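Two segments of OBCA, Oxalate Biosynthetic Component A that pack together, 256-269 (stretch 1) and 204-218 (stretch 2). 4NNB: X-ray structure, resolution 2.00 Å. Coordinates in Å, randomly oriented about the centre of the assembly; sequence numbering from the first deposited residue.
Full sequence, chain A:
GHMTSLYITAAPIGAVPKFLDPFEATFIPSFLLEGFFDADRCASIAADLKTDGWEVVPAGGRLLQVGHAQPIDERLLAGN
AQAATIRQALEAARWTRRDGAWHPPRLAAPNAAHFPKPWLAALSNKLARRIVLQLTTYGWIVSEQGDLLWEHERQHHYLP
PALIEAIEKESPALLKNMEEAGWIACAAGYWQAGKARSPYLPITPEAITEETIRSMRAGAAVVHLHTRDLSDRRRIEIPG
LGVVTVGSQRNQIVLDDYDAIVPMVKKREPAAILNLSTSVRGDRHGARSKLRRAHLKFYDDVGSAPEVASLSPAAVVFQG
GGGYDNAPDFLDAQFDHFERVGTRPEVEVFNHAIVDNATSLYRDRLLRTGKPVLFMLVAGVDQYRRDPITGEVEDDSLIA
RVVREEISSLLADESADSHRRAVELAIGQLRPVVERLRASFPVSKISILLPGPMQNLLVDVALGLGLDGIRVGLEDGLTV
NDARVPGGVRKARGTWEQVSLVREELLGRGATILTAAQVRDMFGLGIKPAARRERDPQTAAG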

# COMPACT_ATOMS: atom_id res chain seq x y z
N ASP A 256 -6.62 -10.93 -18.03
CA ASP A 256 -7.02 -9.95 -19.04
C ASP A 256 -6.47 -8.57 -18.70
O ASP A 256 -6.11 -7.81 -19.59
CB ASP A 256 -8.55 -9.89 -19.18
CG ASP A 256 -9.13 -11.13 -19.83
OD1 ASP A 256 -8.40 -11.85 -20.53
OD2 ASP A 256 -10.33 -11.37 -19.63
N ASP A 257 -6.38 -8.25 -17.41
CA ASP A 257 -5.80 -6.96 -17.00
C ASP A 257 -4.34 -6.85 -17.45
O ASP A 257 -3.94 -5.84 -18.05
CB ASP A 257 -5.93 -6.74 -15.49
CG ASP A 257 -7.34 -6.38 -15.07
OD1 ASP A 257 -8.18 -6.25 -15.96
OD2 ASP A 257 -7.61 -6.21 -13.85
N TYR A 258 -3.55 -7.88 -17.19
CA TYR A 258 -2.15 -7.85 -17.61
C TYR A 258 -1.99 -7.84 -19.13
O TYR A 258 -1.06 -7.24 -19.65
CB TYR A 258 -1.35 -9.00 -16.97
CG TYR A 258 -1.00 -8.71 -15.53
CD1 TYR A 258 -0.21 -7.62 -15.21
CD2 TYR A 258 -1.45 -9.52 -14.50
CE1 TYR A 258 0.13 -7.33 -13.90
CE2 TYR A 258 -1.11 -9.25 -13.18
CZ TYR A 258 -0.33 -8.15 -12.89
OH TYR A 258 0.01 -7.86 -11.58
N ASP A 259 -2.90 -8.49 -19.85
CA ASP A 259 -2.87 -8.46 -21.32
C ASP A 259 -3.00 -7.03 -21.83
O ASP A 259 -2.48 -6.69 -22.89
CB ASP A 259 -4.01 -9.30 -21.89
CG ASP A 259 -3.72 -10.79 -21.85
OD1 ASP A 259 -2.57 -11.17 -21.52
OD2 ASP A 259 -4.63 -11.57 -22.18
N ALA A 260 -3.68 -6.20 -21.04
CA ALA A 260 -3.83 -4.79 -21.36
C ALA A 260 -2.65 -3.97 -20.82
O ALA A 260 -2.03 -3.20 -21.55
CB ALA A 260 -5.15 -4.27 -20.79
N ILE A 261 -2.32 -4.18 -19.54
CA ILE A 261 -1.28 -3.37 -18.89
C ILE A 261 0.10 -3.49 -19.53
O ILE A 261 0.75 -2.47 -19.79
CB ILE A 261 -1.18 -3.68 -17.37
CG1 ILE A 261 -2.48 -3.25 -16.67
CG2 ILE A 261 0.01 -2.97 -16.75
CD1 ILE A 261 -2.75 -3.97 -15.34
N VAL A 262 0.56 -4.71 -19.77
CA VAL A 262 1.91 -4.90 -20.29
C VAL A 262 2.18 -4.11 -21.58
O VAL A 262 3.14 -3.33 -21.62
CB VAL A 262 2.31 -6.40 -20.42
CG1 VAL A 262 3.64 -6.53 -21.12
CG2 VAL A 262 2.35 -7.06 -19.02
N PRO A 263 1.34 -4.27 -22.62
CA PRO A 263 1.64 -3.47 -23.82
C PRO A 263 1.29 -1.98 -23.68
O PRO A 263 1.93 -1.17 -24.35
CB PRO A 263 0.77 -4.12 -24.90
CG PRO A 263 -0.38 -4.70 -24.15
CD PRO A 263 0.21 -5.19 -22.85
N MET A 264 0.32 -1.62 -22.84
CA MET A 264 -0.00 -0.20 -22.69
C MET A 264 1.16 0.54 -22.05
O MET A 264 1.54 1.63 -22.49
CB MET A 264 -1.32 0.01 -21.93
CG MET A 264 -2.55 -0.40 -22.75
SD MET A 264 -4.13 -0.02 -21.97
CE MET A 264 -3.80 -0.51 -20.31
N VAL A 265 1.77 -0.07 -21.04
CA VAL A 265 2.96 0.50 -20.42
C VAL A 265 4.11 0.58 -21.41
O VAL A 265 4.74 1.63 -21.57
CB VAL A 265 3.41 -0.32 -19.17
CG1 VAL A 265 4.79 0.10 -18.71
CG2 VAL A 265 2.42 -0.13 -18.05
N LYS A 266 4.37 -0.54 -22.09
CA LYS A 266 5.51 -0.63 -22.99
C LYS A 266 5.41 0.30 -24.21
O LYS A 266 6.42 0.73 -24.75
CB LYS A 266 5.71 -2.07 -23.45
CG LYS A 266 6.21 -3.01 -22.35
CD LYS A 266 7.68 -2.79 -22.07
CE LYS A 266 8.18 -3.77 -21.03
NZ LYS A 266 9.61 -3.99 -21.26
N LYS A 267 4.19 0.63 -24.62
CA LYS A 267 4.05 1.56 -25.73
C LYS A 267 4.57 2.95 -25.35
O LYS A 267 5.15 3.65 -26.17
CB LYS A 267 2.59 1.65 -26.19
CG LYS A 267 2.39 2.62 -27.36
CD LYS A 267 1.09 2.37 -28.10
CE LYS A 267 0.97 3.28 -29.32
NZ LYS A 267 -0.12 2.84 -30.24
N ARG A 268 4.40 3.32 -24.09
CA ARG A 268 4.80 4.65 -23.65
C ARG A 268 6.21 4.67 -23.07
O ARG A 268 6.97 5.60 -23.31
CB ARG A 268 3.77 5.21 -22.67
CG ARG A 268 2.36 5.28 -23.27
CD ARG A 268 1.32 5.77 -22.28
NE ARG A 268 1.67 7.05 -21.67
CZ ARG A 268 1.07 7.58 -20.60
NH1 ARG A 268 0.07 6.95 -20.00
NH2 ARG A 268 1.47 8.75 -20.12
N GLU A 269 6.55 3.63 -22.33
CA GLU A 269 7.90 3.50 -21.78
C GLU A 269 8.41 2.09 -22.03
O GLU A 269 8.21 1.20 -21.20
CB GLU A 269 7.90 3.79 -20.28
CG GLU A 269 7.67 5.25 -19.90
CD GLU A 269 8.91 6.11 -20.09
OE1 GLU A 269 10.02 5.55 -20.30
OE2 GLU A 269 8.78 7.35 -20.02
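Stretch 2 204-218: TPEAITEETIRSMRA

Two salt bridges fasten stretch 2 to the end of stretch 1, one from its middle (Glu210) and one from near its C-terminal end (Arg217). Arg217 NE donates to Glu269 OE2 at 2.8 Å in a nearly straight hydrogen bond, and Arg217 NH2 reaches the same Glu269 OE2 at 3.2 Å with a more bent geometry, so the carboxylate oxygen lies at the edge of the guanidinium. In the second bridge, Arg268 NH1 donates to Glu210 OE1 at 2.9 Å, again near the guanidinium plane, while Ile213 CD1 covers one face of that group, 3.3 Å from Arg268 NH1. A water supports this pair, donating to Glu210 OE2 and accepting a weak bond from Arg268 NH2. The two arginines themselves come close, with Arg268 NH2 3.8 Å from Arg217 NH1, each having a glutamate partner on the other stretch.

Stretch 2 is helical from Pro205 onward, and Thr204 caps its start by accepting from Ala207 N through OG1 (3.3 Å). It runs in broadly the same direction as the helix of stretch 1, which is kinked at Pro263; the axes cross at -34° and approach to 9.2 Å. Pro205 lies nearest Ile261 in register (CA to CA, 5.4 Å), and one turn on Thr209 lies nearest Val265 (CA to CA, 5.6 Å).

At the N-terminal end of the contact, Pro205 fits as a knob among Asp257, Ala260, Ile261 and Met264, its CB 4.0 Å from Ala260 CB and 3.9 Å from Met264 CE. Ile208 CG2 meets Ile261 CD1 at 3.8 Å. Thr209 turns its hydroxyl back to Pro205 O (OG1 to O, 2.8 Å), yet the same OG1 lies 3.1 Å from Met264 CE, and its methyl CG2 packs 4.0 Å from Val265 CG2. Farther along, Thr212 CG2 also touches Val265 CG2 at 4.0 Å, and Met216 CE approaches Glu269 OE1 at 3.9 Å.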

# COMPACT_ATOMS: atom_id res chain seq x y z
N THR A 204 -7.55 -0.30 -12.06
CA THR A 204 -7.95 -0.67 -13.42
C THR A 204 -6.73 -0.62 -14.32
O THR A 204 -5.74 0.04 -14.00
CB THR A 204 -9.02 0.29 -13.97
OG1 THR A 204 -8.46 1.59 -14.13
CG2 THR A 204 -10.21 0.36 -13.03
N PRO A 205 -6.80 -1.33 -15.46
CA PRO A 205 -5.65 -1.32 -16.38
C PRO A 205 -5.22 0.10 -16.77
O PRO A 205 -4.01 0.37 -16.83
CB PRO A 205 -6.19 -2.06 -17.61
CG PRO A 205 -7.17 -3.05 -17.02
CD PRO A 205 -7.83 -2.32 -15.87
N GLU A 206 -6.19 0.98 -17.02
CA GLU A 206 -5.89 2.35 -17.44
C GLU A 206 -5.17 3.12 -16.34
O GLU A 206 -4.15 3.76 -16.58
CB GLU A 206 -7.17 3.10 -17.81
CG GLU A 206 -6.99 4.08 -18.96
CD GLU A 206 -7.05 3.41 -20.31
OE1 GLU A 206 -7.59 2.28 -20.40
OE2 GLU A 206 -6.55 4.00 -21.29
N ALA A 207 -5.72 3.05 -15.14
CA ALA A 207 -5.16 3.76 -13.99
C ALA A 207 -3.80 3.17 -13.58
O ALA A 207 -2.87 3.90 -13.25
CB ALA A 207 -6.15 3.73 -12.81
N ILE A 208 -3.70 1.84 -13.61
CA ILE A 208 -2.44 1.18 -13.28
C ILE A 208 -1.35 1.58 -14.27
O ILE A 208 -0.21 1.88 -13.87
CB ILE A 208 -2.62 -0.36 -13.22
CG1 ILE A 208 -3.39 -0.73 -11.95
CG2 ILE A 208 -1.27 -1.09 -13.29
CD1 ILE A 208 -3.83 -2.21 -11.89
N THR A 209 -1.70 1.61 -15.55
CA THR A 209 -0.75 2.05 -16.58
C THR A 209 -0.29 3.48 -16.31
O THR A 209 0.91 3.77 -16.34
CB THR A 209 -1.37 1.98 -17.99
OG1 THR A 209 -1.67 0.61 -18.31
CG2 THR A 209 -0.41 2.53 -19.03
N GLU A 210 -1.23 4.38 -16.04
CA GLU A 210 -0.89 5.79 -15.86
C GLU A 210 0.01 5.99 -14.64
O GLU A 210 1.00 6.72 -14.71
CB GLU A 210 -2.15 6.65 -15.76
CG GLU A 210 -1.89 8.13 -15.51
CD GLU A 210 -1.15 8.79 -16.67
OE1 GLU A 210 -1.25 8.28 -17.81
OE2 GLU A 210 -0.46 9.82 -16.44
N GLU A 211 -0.29 5.30 -13.55
CA GLU A 211 0.53 5.42 -12.33
C GLU A 211 1.91 4.81 -12.51
O GLU A 211 2.91 5.37 -12.03
CB GLU A 211 -0.19 4.80 -11.11
CG GLU A 211 0.59 4.91 -9.82
CD GLU A 211 0.79 6.36 -9.36
OE1 GLU A 211 -0.17 7.15 -9.43
OE2 GLU A 211 1.91 6.70 -8.94
N THR A 212 1.98 3.69 -13.22
CA THR A 212 3.27 3.06 -13.55
C THR A 212 4.17 4.04 -14.30
O THR A 212 5.34 4.23 -13.95
CB THR A 212 3.06 1.78 -14.41
OG1 THR A 212 2.34 0.81 -13.64
CG2 THR A 212 4.39 1.19 -14.84
N ILE A 213 3.63 4.65 -15.34
CA ILE A 213 4.40 5.61 -16.13
C ILE A 213 4.80 6.85 -15.33
O ILE A 213 5.96 7.26 -15.36
CB ILE A 213 3.62 5.99 -17.39
CG1 ILE A 213 3.64 4.81 -18.35
CG2 ILE A 213 4.26 7.21 -18.07
CD1 ILE A 213 2.44 4.75 -19.22
N ARG A 214 3.86 7.42 -14.58
CA ARG A 214 4.20 8.54 -13.71
C ARG A 214 5.25 8.17 -12.67
O ARG A 214 6.16 8.96 -12.42
CB ARG A 214 2.96 9.09 -13.00
CG ARG A 214 1.93 9.67 -13.95
CD ARG A 214 1.28 10.87 -13.33
NE ARG A 214 2.29 11.83 -12.87
CZ ARG A 214 2.02 12.86 -12.08
NH1 ARG A 214 3.00 13.67 -11.70
NH2 ARG A 214 0.78 13.08 -11.66
N SER A 215 5.14 6.99 -12.08
CA SER A 215 6.13 6.55 -11.09
C SER A 215 7.53 6.42 -11.69
O SER A 215 8.53 6.82 -11.08
CB SER A 215 5.70 5.23 -10.44
OG SER A 215 4.64 5.47 -9.53
N MET A 216 7.61 5.84 -12.88
CA MET A 216 8.89 5.73 -13.58
C MET A 216 9.46 7.11 -13.90
O MET A 216 10.67 7.34 -13.76
CB MET A 216 8.71 4.98 -14.90
CG MET A 216 8.68 3.47 -14.77
SD MET A 216 8.54 2.87 -16.45
CE MET A 216 10.13 3.35 -17.10
N ARG A 217 8.60 8.04 -14.29
CA ARG A 217 9.08 9.37 -14.65
C ARG A 217 9.50 10.19 -13.44
O ARG A 217 10.29 11.11 -13.56
CB ARG A 217 8.05 10.07 -15.53
CG ARG A 217 7.97 9.40 -16.89
CD ARG A 217 6.86 9.92 -17.76
NE ARG A 217 6.91 9.25 -19.06
CZ ARG A 217 6.01 9.41 -20.03
NH1 ARG A 217 4.97 10.21 -19.86
NH2 ARG A 217 6.16 8.75 -21.17
N ALA A 218 8.99 9.81 -12.26
CA ALA A 218 9.38 10.45 -11.02
C ALA A 218 10.66 9.83 -10.48
O ALA A 218 11.22 10.31 -9.49
CB ALA A 218 8.24 10.35 -9.97
O HOH W 1 1.29 10.98 -17.68